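PDB 2OWT: putative iron binding protein from Bordetella pertussis Tohama I, which probably binds ferric iron outside the cytoplasm as the solute-binding component of a bacterial iron-uptake system. Local coordinates for residues L10-E15 against T36-D41; A101-D106 against N274-V279. One frame throughout, in Å; residues are numbered along the deposited sequence.

Contact 1 of 2, residues L10-E15 against T36-D41. With CO3 (carbonate ion), chain C.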
loop_
_atom_site.group_PDB
_atom_site.type_symbol
_atom_site.label_atom_id
_atom_site.label_comp_id
_atom_site.label_asym_id
_atom_site.label_seq_id
_atom_site.Cartn_x
_atom_site.Cartn_y
_atom_site.Cartn_z
ATOM N N LEU A 10 -11.665 -14.857 -0.934
ATOM C CA LEU A 10 -10.994 -13.572 -0.892
ATOM C C LEU A 10 -10.755 -13.057 -2.305
ATOM O O LEU A 10 -10.184 -13.749 -3.144
ATOM C CB LEU A 10 -9.667 -13.665 -0.118
ATOM C CG LEU A 10 -8.769 -12.418 -0.111
ATOM C CD1 LEU A 10 -9.238 -11.395 0.901
ATOM C CD2 LEU A 10 -7.314 -12.780 0.152
ATOM N N TYR A 11 -11.221 -11.840 -2.553
ATOM C CA TYR A 11 -10.874 -11.088 -3.752
ATOM C C TYR A 11 -9.888 -9.995 -3.341
ATOM O O TYR A 11 -10.169 -9.203 -2.433
ATOM C CB TYR A 11 -12.121 -10.436 -4.343
ATOM C CG TYR A 11 -13.071 -11.356 -5.072
ATOM C CD1 TYR A 11 -13.425 -12.608 -4.548
ATOM C CD2 TYR A 11 -13.655 -10.952 -6.273
ATOM C CE1 TYR A 11 -14.306 -13.441 -5.211
ATOM C CE2 TYR A 11 -14.546 -11.773 -6.945
ATOM C CZ TYR A 11 -14.865 -13.015 -6.411
ATOM O OH TYR A 11 -15.743 -13.816 -7.087
ATOM N N THR A 12 -8.742 -9.938 -4.005
ATOM C CA THR A 12 -7.736 -8.952 -3.630
ATOM C C THR A 12 -6.815 -8.482 -4.768
ATOM O O THR A 12 -6.611 -9.181 -5.768
ATOM C CB THR A 12 -6.883 -9.430 -2.423
ATOM O OG1 THR A 12 -6.037 -8.355 -1.989
ATOM C CG2 THR A 12 -6.026 -10.644 -2.786
ATOM N N THR A 13 -6.279 -7.283 -4.593
ATOM C CA THR A 13 -5.301 -6.727 -5.505
ATOM C C THR A 13 -3.895 -7.015 -4.989
ATOM O O THR A 13 -2.904 -6.602 -5.604
ATOM C CB THR A 13 -5.459 -5.212 -5.639
ATOM O OG1 THR A 13 -5.648 -4.645 -4.335
ATOM C CG2 THR A 13 -6.639 -4.863 -6.545
ATOM N N ARG A 14 -3.816 -7.731 -3.863
ATOM C CA ARG A 14 -2.531 -8.039 -3.259
ATOM C C ARG A 14 -1.676 -8.984 -4.093
ATOM O O ARG A 14 -2.179 -9.822 -4.845
ATOM C CB ARG A 14 -2.683 -8.575 -1.837
ATOM C CG ARG A 14 -3.165 -7.533 -0.838
ATOM C CD ARG A 14 -2.488 -7.683 0.500
ATOM N NE ARG A 14 -1.081 -7.302 0.401
ATOM C CZ ARG A 14 -0.287 -7.055 1.439
ATOM N NH1 ARG A 14 -0.745 -7.135 2.690
ATOM N NH2 ARG A 14 0.978 -6.715 1.216
ATOM N N GLU A 15 -0.369 -8.840 -3.946
ATOM C CA GLU A 15 0.548 -9.816 -4.482
ATOM C C GLU A 15 0.305 -11.149 -3.743
ATOM O O GLU A 15 0.249 -11.167 -2.501
ATOM C CB GLU A 15 1.969 -9.318 -4.273
ATOM C CG GLU A 15 2.881 -9.528 -5.444
ATOM C CD GLU A 15 4.133 -8.682 -5.331
ATOM O OE1 GLU A 15 4.924 -8.935 -4.407
ATOM O OE2 GLU A 15 4.319 -7.758 -6.157
ATOM N N THR A 36 -9.692 -17.979 -3.578
ATOM C CA THR A 36 -8.853 -16.828 -3.789
ATOM C C THR A 36 -8.995 -16.333 -5.213
ATOM O O THR A 36 -8.944 -17.122 -6.170
ATOM C CB THR A 36 -7.386 -17.202 -3.419
ATOM O OG1 THR A 36 -6.749 -16.108 -2.762
ATOM C CG2 THR A 36 -6.582 -17.648 -4.625
ATOM N N VAL A 37 -9.224 -15.028 -5.355
ATOM C CA VAL A 37 -9.249 -14.396 -6.669
ATOM C C VAL A 37 -8.353 -13.172 -6.598
ATOM O O VAL A 37 -8.634 -12.232 -5.861
ATOM C CB VAL A 37 -10.683 -13.999 -7.124
ATOM C CG1 VAL A 37 -10.630 -13.206 -8.405
ATOM C CG2 VAL A 37 -11.573 -15.224 -7.306
ATOM N N PHE A 38 -7.258 -13.209 -7.346
ATOM C CA PHE A 38 -6.338 -12.093 -7.440
ATOM C C PHE A 38 -6.621 -11.314 -8.710
ATOM O O PHE A 38 -6.945 -11.886 -9.754
ATOM C CB PHE A 38 -4.883 -12.570 -7.419
ATOM C CG PHE A 38 -4.495 -13.268 -6.152
ATOM C CD1 PHE A 38 -4.649 -14.646 -6.019
ATOM C CD2 PHE A 38 -3.982 -12.552 -5.086
ATOM C CE1 PHE A 38 -4.278 -15.298 -4.830
ATOM C CE2 PHE A 38 -3.615 -13.176 -3.912
ATOM C CZ PHE A 38 -3.756 -14.555 -3.776
ATOM N N VAL A 39 -6.470 -10.003 -8.615
ATOM C CA VAL A 39 -6.914 -9.092 -9.646
ATOM C C VAL A 39 -5.853 -7.996 -9.732
ATOM O O VAL A 39 -5.308 -7.600 -8.707
ATOM C CB VAL A 39 -8.358 -8.596 -9.262
ATOM C CG1 VAL A 39 -8.433 -7.107 -8.974
ATOM C CG2 VAL A 39 -9.393 -9.056 -10.261
ATOM N N LYS A 40 -5.511 -7.540 -10.941
ATOM C CA LYS A 40 -4.547 -6.441 -11.072
ATOM C C LYS A 40 -5.183 -5.153 -10.576
ATOM O O LYS A 40 -4.526 -4.329 -9.958
ATOM C CB LYS A 40 -4.056 -6.232 -12.514
ATOM C CG LYS A 40 -3.569 -7.474 -13.269
ATOM C CD LYS A 40 -2.417 -8.194 -12.570
ATOM C CE LYS A 40 -2.446 -9.697 -12.895
ATOM N NZ LYS A 40 -1.981 -10.019 -14.284
ATOM N N ASP A 41 -6.475 -5.015 -10.851
ATOM C CA ASP A 41 -7.247 -3.801 -10.616
ATOM C C ASP A 41 -8.702 -4.135 -10.955
ATOM O O ASP A 41 -9.001 -5.276 -11.326
ATOM C CB ASP A 41 -6.739 -2.671 -11.522
ATOM C CG ASP A 41 -6.827 -3.022 -13.000
ATOM O OD1 ASP A 41 -5.952 -2.585 -13.780
ATOM O OD2 ASP A 41 -7.776 -3.731 -13.392
HETATM C C CO3 C . 1.081 -5.833 -2.359
HETATM O O1 CO3 C . 1.367 -5.649 -3.609
HETATM O O2 CO3 C . 1.595 -5.029 -1.488
HETATM O O3 CO3 C . 0.294 -6.792 -1.978
#
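V37 lies against the face of the Y11 ring, its CB 4.0 Å from the ring centroid and almost on the ring normal, a CH-pi contact between neighbours on two parallel strands. The CG2 branch of V37 extends the contact along the ring to Y11 CE1 at 3.9 Å. With CG anti to the carbonyl carbon (chi1 -75°), the Y11 side chain runs alongside that of V37, while its hydroxyl bonds to E50 and helix 43-50 packs on both residues.

On the other face of the sheet, T12 and F38 run side by side, and methyl CG2 of T12 meets F38 CD2 at 3.6 Å. The same CD2 approaches the carbonyl O of R14 at 3.3 Å, near the ring plane, so the edge of F38 rests on the chain where it leaves the strand. T12 OG1 accepts the backbone N of R14 in an ST turn and is also bonded to the backbone of M60.

Two backbone bonds hold V37 between L10 and T12: its N donates to L10 O at 2.7 Å, and its O accepts from T12 N. A third, V39 N to T12 O, is more bent, at 137°, as the strands end. Just beyond, methyl CG2 of T13 packs on V39 CG1.

Past the turn, R14 NE and the backbone N of E15 both donate to O3 of the carbonate, at 2.8 and 2.9 Å respectively, while R14 NH2 reaches O2. The strands belong to a beta-alpha-beta unit, 7-12, 20-30 and 33-38, of the periplasmic binding protein fold; the loop after its first strand supplies R14 and the E15 amide as anion donors beside the ferric ion, with R105 a further one.

Contact 2 of 2, residues A101-D106 against N274-V279. With CO3 (carbonate ion), chain C.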
loop_
_atom_site.group_PDB
_atom_site.type_symbol
_atom_site.label_atom_id
_atom_site.label_comp_id
_atom_site.label_asym_id
_atom_site.label_seq_id
_atom_site.Cartn_x
_atom_site.Cartn_y
_atom_site.Cartn_z
ATOM N N ALA A 101 -8.298 -1.452 8.485
ATOM C CA ALA A 101 -6.903 -1.586 8.060
ATOM C C ALA A 101 -6.365 -2.886 8.642
ATOM O O ALA A 101 -6.713 -3.238 9.775
ATOM C CB ALA A 101 -6.083 -0.405 8.554
ATOM N N LEU A 102 -5.543 -3.605 7.876
ATOM C CA LEU A 102 -4.909 -4.832 8.381
ATOM C C LEU A 102 -3.402 -4.675 8.575
ATOM O O LEU A 102 -2.812 -5.326 9.444
ATOM C CB LEU A 102 -5.220 -6.033 7.484
ATOM C CG LEU A 102 -6.708 -6.384 7.288
ATOM C CD1 LEU A 102 -6.863 -7.402 6.178
ATOM C CD2 LEU A 102 -7.377 -6.873 8.576
ATOM N N SER A 103 -2.796 -3.805 7.765
ATOM C CA SER A 103 -1.374 -3.475 7.864
ATOM C C SER A 103 -1.144 -2.028 7.424
ATOM O O SER A 103 -2.015 -1.423 6.779
ATOM C CB SER A 103 -0.534 -4.424 6.995
ATOM O OG SER A 103 -0.850 -4.283 5.618
ATOM N N LEU A 104 0.015 -1.478 7.787
ATOM C CA LEU A 104 0.425 -0.147 7.336
ATOM C C LEU A 104 1.682 -0.218 6.453
ATOM O O LEU A 104 2.470 -1.165 6.539
ATOM C CB LEU A 104 0.686 0.778 8.529
ATOM C CG LEU A 104 -0.462 1.368 9.350
ATOM C CD1 LEU A 104 -0.050 1.491 10.823
ATOM C CD2 LEU A 104 -0.880 2.737 8.794
ATOM N N ARG A 105 1.868 0.806 5.630
ATOM C CA ARG A 105 2.999 0.902 4.718
ATOM C C ARG A 105 3.283 2.373 4.465
ATOM O O ARG A 105 2.381 3.199 4.544
ATOM C CB ARG A 105 2.678 0.231 3.378
ATOM C CG ARG A 105 1.240 0.453 2.902
ATOM C CD ARG A 105 0.499 -0.881 2.808
ATOM N NE ARG A 105 0.478 -1.195 1.393
ATOM C CZ ARG A 105 0.708 -2.375 0.855
ATOM N NH1 ARG A 105 0.969 -3.442 1.592
ATOM N NH2 ARG A 105 0.678 -2.462 -0.459
ATOM N N ASP A 106 4.529 2.697 4.145
ATOM C CA ASP A 106 4.898 4.079 3.832
ATOM C C ASP A 106 5.531 4.170 2.441
ATOM O O ASP A 106 6.234 3.255 2.009
ATOM C CB ASP A 106 5.798 4.692 4.929
ATOM C CG ASP A 106 7.049 3.857 5.226
ATOM O OD1 ASP A 106 7.097 2.648 4.910
ATOM O OD2 ASP A 106 8.006 4.410 5.797
ATOM N N ASN A 274 6.023 -9.977 5.495
ATOM C CA ASN A 274 5.672 -8.945 4.501
ATOM C C ASN A 274 6.523 -7.672 4.624
ATOM O O ASN A 274 6.589 -6.881 3.686
ATOM C CB ASN A 274 4.169 -8.603 4.523
ATOM C CG ASN A 274 3.295 -9.668 3.864
ATOM O OD1 ASN A 274 3.771 -10.732 3.453
ATOM N ND2 ASN A 274 1.991 -9.376 3.761
ATOM N N TYR A 275 7.169 -7.489 5.778
ATOM C CA TYR A 275 8.047 -6.330 6.043
ATOM C C TYR A 275 7.257 -5.017 6.129
ATOM O O TYR A 275 7.786 -3.928 5.886
ATOM C CB TYR A 275 9.217 -6.272 5.037
ATOM C CG TYR A 275 9.972 -7.580 5.000
ATOM C CD1 TYR A 275 9.622 -8.579 4.092
ATOM C CD2 TYR A 275 10.986 -7.854 5.923
ATOM C CE1 TYR A 275 10.270 -9.787 4.073
ATOM C CE2 TYR A 275 11.646 -9.079 5.909
ATOM C CZ TYR A 275 11.284 -10.034 4.972
ATOM O OH TYR A 275 11.919 -11.253 4.934
ATOM N N GLU A 276 5.986 -5.152 6.495
ATOM C CA GLU A 276 5.089 -4.024 6.694
ATOM C C GLU A 276 5.055 -3.642 8.175
ATOM O O GLU A 276 5.810 -4.190 8.989
ATOM C CB GLU A 276 3.672 -4.373 6.218
ATOM C CG GLU A 276 3.514 -4.487 4.722
ATOM C CD GLU A 276 2.115 -4.910 4.325
ATOM O OE1 GLU A 276 1.867 -6.121 4.149
ATOM O OE2 GLU A 276 1.251 -4.031 4.210
ATOM N N TYR A 277 4.177 -2.696 8.505
ATOM C CA TYR A 277 3.938 -2.294 9.890
ATOM C C TYR A 277 2.582 -2.827 10.320
ATOM O O TYR A 277 1.605 -2.735 9.577
ATOM C CB TYR A 277 4.006 -0.771 10.070
ATOM C CG TYR A 277 5.132 -0.127 9.299
ATOM C CD1 TYR A 277 4.884 0.551 8.109
ATOM C CD2 TYR A 277 6.448 -0.223 9.743
ATOM C CE1 TYR A 277 5.917 1.136 7.388
ATOM C CE2 TYR A 277 7.496 0.356 9.023
ATOM C CZ TYR A 277 7.225 1.036 7.844
ATOM O OH TYR A 277 8.264 1.614 7.124
ATOM N N PRO A 278 2.534 -3.427 11.512
ATOM C CA PRO A 278 1.295 -3.926 12.083
ATOM C C PRO A 278 0.382 -2.796 12.540
ATOM O O PRO A 278 0.858 -1.720 12.928
ATOM C CB PRO A 278 1.776 -4.741 13.295
ATOM C CG PRO A 278 3.244 -4.959 13.061
ATOM C CD PRO A 278 3.687 -3.720 12.382
ATOM N N VAL A 279 -0.922 -3.048 12.484
ATOM C CA VAL A 279 -1.900 -2.146 13.067
ATOM C C VAL A 279 -2.040 -2.408 14.569
ATOM O O VAL A 279 -2.434 -1.516 15.319
ATOM C CB VAL A 279 -3.282 -2.224 12.351
ATOM C CG1 VAL A 279 -3.167 -1.720 10.900
ATOM C CG2 VAL A 279 -3.896 -3.650 12.449
HETATM C C CO3 C . 1.081 -5.833 -2.359
HETATM O O1 CO3 C . 1.367 -5.649 -3.609
HETATM O O2 CO3 C . 1.595 -5.029 -1.488
HETATM O O3 CO3 C . 0.294 -6.792 -1.978
#
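E276 OE2 takes two donors at once, from opposite faces of its carboxylate: S103 OG at 2.5 Å and R105 NH1 at 2.7 Å. The arginine bond is a salt bridge; NH1 points at the oxygen within the guanidinium plane, yet arrives far above the carboxylate plane, the two groups being turned 73° apart. The other oxygen, OE1, receives N274 ND2 from the same segment and pairs with R14, so both carboxylate oxygens are engaged. Such partners would be expected to favour the ionised form of E276.

R105 leaves the strand with CG between its backbone N and carbonyl carbon (chi1 38°) and then bends twice, which carries NH2 to O2 of the carbonate at 2.9 Å. One residue further along each segment, Y277 OH donates to D106 OD1 at 2.7 Å, the two side chains crossing at about a right angle; R224 binds both the hydroxyl and the acid.

Behind these side chains, L104 and Y277 form an antiparallel hydrogen-bonded pair. L104 N to Y277 O is 2.7 Å and nearly straight, and Y277 N returns the bond to L104 O. Farther along, V279 pushes its two methyls against the backbone of A101-S103, CG2 lying 3.6 Å from L102 O. There L102 and S103 both face S240 in a classic beta bulge, and S103 OG also bonds S240.

The short strand 277-278 thus edges the long strand 100-112, whose R105 lies beside Y143 and Y199, ligands of ferric iron, consistent with an anion-assisted iron site like that of bacterial ferric-binding proteins.

Contact 1 is complete in sequence before contact 2 opens, and their centres lie about 17 Å apart, on strands of one mixed sheet. Strand 7-12 connects through 58-61 and 237-245 to strand 100-112, which carries 277-278 on another edge. The two contacts meet where R14 NH2 pairs with E276 OE1 at 3.1 Å. R14 and R105 also converge there, and both donate to the same carbonate; the E276 carboxylate lies on one side of the two guanidinium groups and the carbonate on the other, probably offsetting their like charges. Chain regions distant in sequence thereby assemble one anion pocket next to the iron and its tyrosine ligands, consistent with iron being held together with a small anion.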